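Local coordinates for protein ribokinase (PDB 6WHJ) that probably phosphorylates D-ribose at O-5, using ATP and magnesium, to give D-ribose 5-phosphate, at residues A7-I12 / R283-A288. Numbering follows the deposited sequence.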
ATOM      1  N   ALA B   7      14.657  30.075  14.486  1.00 45.39           N
ATOM      2  CA  ALA B   7      14.624  29.125  13.386  1.00 38.56           C
ATOM      3  C   ALA B   7      15.277  29.768  12.174  1.00 39.71           C
ATOM      4  O   ALA B   7      14.956  30.908  11.824  1.00 38.59           O
ATOM      5  CB  ALA B   7      13.192  28.695  13.072  1.00 30.95           C
ATOM      6  N   LYS B   8      16.215  29.049  11.551  1.00 36.51           N
ATOM      7  CA  LYS B   8      16.884  29.545  10.358  1.00 34.29           C
ATOM      8  C   LYS B   8      16.512  28.783   9.096  1.00 29.25           C
ATOM      9  O   LYS B   8      16.636  29.340   8.003  1.00 26.97           O
ATOM     10  CB  LYS B   8      18.411  29.483  10.534  1.00 36.36           C
ATOM     11  CG  LYS B   8      18.972  30.162  11.784  1.00 37.65           C
ATOM     12  CD  LYS B   8      19.485  31.564  11.495  1.00 43.29           C
ATOM     13  CE  LYS B   8      18.358  32.589  11.472  1.00 44.18           C
ATOM     14  NZ  LYS B   8      18.758  33.836  10.749  1.00 47.13           N
ATOM     15  N   ILE B   9      16.016  27.554   9.222  1.00 29.65           N
ATOM     16  CA  ILE B   9      15.528  26.761   8.099  1.00 28.41           C
ATOM     17  C   ILE B   9      14.073  26.424   8.384  1.00 25.40           C
ATOM     18  O   ILE B   9      13.766  25.804   9.409  1.00 24.10           O
ATOM     19  CB  ILE B   9      16.352  25.476   7.886  1.00 29.07           C
ATOM     20  CG1 ILE B   9      17.833  25.801   7.653  1.00 30.38           C
ATOM     21  CG2 ILE B   9      15.793  24.661   6.706  1.00 22.56           C
ATOM     22  CD1 ILE B   9      18.753  24.595   7.788  1.00 27.53           C
ATOM     23  N   VAL B  10      13.182  26.844   7.490  1.00 24.05           N
ATOM     24  CA  VAL B  10      11.753  26.578   7.598  1.00 25.82           C
ATOM     25  C   VAL B  10      11.384  25.657   6.438  1.00 24.74           C
ATOM     26  O   VAL B  10      11.617  25.996   5.270  1.00 25.06           O
ATOM     27  CB  VAL B  10      10.930  27.883   7.577  1.00 23.58           C
ATOM     28  CG1 VAL B  10       9.441  27.600   7.679  1.00 21.94           C
ATOM     29  CG2 VAL B  10      11.366  28.821   8.684  1.00 22.39           C
ATOM     30  N   ILE B  11      10.828  24.491   6.744  1.00 23.65           N
ATOM     31  CA  ILE B  11      10.429  23.526   5.721  1.00 26.35           C
ATOM     32  C   ILE B  11       8.908  23.429   5.742  1.00 25.52           C
ATOM     33  O   ILE B  11       8.316  23.007   6.743  1.00 25.85           O
ATOM     34  CB  ILE B  11      11.073  22.143   5.931  1.00 25.61           C
ATOM     35  CG1 ILE B  11      12.593  22.239   6.030  1.00 22.72           C
ATOM     36  CG2 ILE B  11      10.678  21.194   4.817  1.00 24.70           C
ATOM     37  CD1 ILE B  11      13.096  22.280   7.452  1.00 24.64           C
ATOM     38  N   ILE B  12       8.276  23.841   4.650  1.00 25.34           N
ATOM     39  CA  ILE B  12       6.828  23.800   4.514  1.00 25.49           C
ATOM     40  C   ILE B  12       6.506  22.646   3.575  1.00 26.28           C
ATOM     41  O   ILE B  12       6.729  22.752   2.364  1.00 24.34           O
ATOM     42  CB  ILE B  12       6.273  25.120   3.964  1.00 26.13           C
ATOM     43  CG1 ILE B  12       6.829  26.316   4.750  1.00 25.30           C
ATOM     44  CG2 ILE B  12       4.767  25.115   4.031  1.00 22.47           C
ATOM     45  CD1 ILE B  12       6.589  27.668   4.068  1.00 23.00           C
ATOM     46  N   ARG B 283      24.217  23.326   5.528  1.00 29.86           N
ATOM     47  CA  ARG B 283      25.496  23.953   5.199  1.00 31.31           C
ATOM     48  C   ARG B 283      25.312  25.295   4.508  1.00 31.47           C
ATOM     49  O   ARG B 283      26.115  26.210   4.717  1.00 34.21           O
ATOM     50  CB  ARG B 283      26.327  23.034   4.312  1.00 30.70           C
ATOM     51  CG  ARG B 283      27.801  23.386   4.263  1.00 30.87           C
ATOM     52  CD  ARG B 283      28.425  23.346   5.639  1.00 33.62           C
ATOM     53  NE  ARG B 283      29.793  23.853   5.606  1.00 36.58           N
ATOM     54  CZ  ARG B 283      30.261  24.824   6.383  1.00 36.37           C
ATOM     55  NH1 ARG B 283      29.480  25.396   7.292  1.00 35.64           N
ATOM     56  NH2 ARG B 283      31.526  25.202   6.260  1.00 35.34           N
ATOM     57  N   LEU B 284      24.275  25.432   3.683  1.00 29.73           N
ATOM     58  CA  LEU B 284      23.995  26.712   3.049  1.00 30.54           C
ATOM     59  C   LEU B 284      23.698  27.767   4.099  1.00 34.68           C
ATOM     60  O   LEU B 284      24.256  28.871   4.068  1.00 33.89           O
ATOM     61  CB  LEU B 284      22.829  26.561   2.080  1.00 29.76           C
ATOM     62  CG  LEU B 284      22.611  27.629   1.019  1.00 31.76           C
ATOM     63  CD1 LEU B 284      23.901  27.869   0.269  1.00 33.28           C
ATOM     64  CD2 LEU B 284      21.528  27.155   0.063  1.00 33.12           C
ATOM     65  N   MET B 285      22.844  27.423   5.064  1.00 35.16           N
ATOM     66  CA  MET B 285      22.498  28.349   6.134  1.00 33.78           C
ATOM     67  C   MET B 285      23.714  28.703   6.981  1.00 35.38           C
ATOM     68  O   MET B 285      23.838  29.842   7.444  1.00 36.98           O
ATOM     69  CB  MET B 285      21.392  27.742   7.005  1.00 31.66           C
ATOM     70  CG  MET B 285      20.911  28.631   8.143  1.00 35.12           C
ATOM     71  SD  MET B 285      21.854  28.352   9.665  1.00 39.76           S
ATOM     72  CE  MET B 285      21.538  26.610   9.915  1.00 34.99           C
ATOM     73  N   GLU B 286      24.631  27.752   7.177  1.00 37.97           N
ATOM     74  CA  GLU B 286      25.803  28.026   8.001  1.00 36.72           C
ATOM     75  C   GLU B 286      26.786  28.935   7.281  1.00 41.46           C
ATOM     76  O   GLU B 286      27.371  29.833   7.894  1.00 42.54           O
ATOM     77  CB  GLU B 286      26.483  26.721   8.407  1.00 32.14           C
ATOM     78  CG  GLU B 286      25.747  25.964   9.490  1.00 35.95           C
ATOM     79  CD  GLU B 286      26.309  24.572   9.728  1.00 39.67           C
ATOM     80  OE1 GLU B 286      27.277  24.188   9.032  1.00 36.14           O
ATOM     81  OE2 GLU B 286      25.794  23.875  10.635  1.00 41.76           O
ATOM     82  N   LEU B 287      26.968  28.729   5.973  1.00 40.54           N
ATOM     83  CA  LEU B 287      27.892  29.571   5.221  1.00 42.06           C
ATOM     84  C   LEU B 287      27.410  31.016   5.149  1.00 45.56           C
ATOM     85  O   LEU B 287      28.228  31.933   5.004  1.00 50.52           O
ATOM     86  CB  LEU B 287      28.093  28.999   3.817  1.00 38.14           C
ATOM     87  CG  LEU B 287      28.825  27.655   3.748  1.00 36.12           C
ATOM     88  CD1 LEU B 287      28.759  27.071   2.349  1.00 32.97           C
ATOM     89  CD2 LEU B 287      30.272  27.765   4.232  1.00 34.66           C
ATOM     90  N   ALA B 288      26.097  31.236   5.250  1.00 45.51           N
ATOM     91  CA  ALA B 288      25.540  32.580   5.274  1.00 46.92           C
ATOM     92  C   ALA B 288      25.818  33.313   6.576  1.00 51.45           C
ATOM     93  O   ALA B 288      25.662  34.536   6.619  1.00 57.91           O
ATOM     94  CB  ALA B 288      24.035  32.524   5.018  1.00 48.45           C
TER
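M285 reaches from helix 272-287 to K8, just ahead of strand 9-12, and I9, its first residue, in the alpha/beta core of this PfkB-family carbohydrate kinase. The strand lies inside the large mixed sheet, between strands 62-69 and 140-143, and the helix packs against its beginning. No hydrogen bond crosses; the whole contact is aliphatic carbon and one thioether. M285 swings its CG away from the backbone N (chi1 -178°), which carries the chain off the helix toward the strand, and bends at both later torsions lay the sulfur beside K8 and bring the methyl to I9. K8 meets it with the root of its side chain, the two chains crossing at roughly a right angle: K8 CB sits 3.6 Å from M285 CG and 3.7 Å from M285 SD. The rest of the lysine bends off, and its ammonium leaves the contact to bond the backbone carbonyl of K137. I9 presents its longer branch. With I9 CG1 opposite the carbonyl carbon (chi1 -58°) and the chain then extended, the branch runs out to the helix, where I9 CG1 comes within 4.1 Å of M285 CB. L56, on a nearby loop, also touches the methionine. I9 faces helix 272-287, whereas V10 and I12 face helix 131-135, as alternate residues of a strand do. On another side of helix 272-287, R283 NH1 meets E286 OE1 at 3.1 Å in a salt bridge, the carboxylate offering its anti lone pair; E306 and R331 pair with R283 and E286 in turn. The far end of the methionine is its methyl, and M285 CE rests 4.0 Å from I9 CD1.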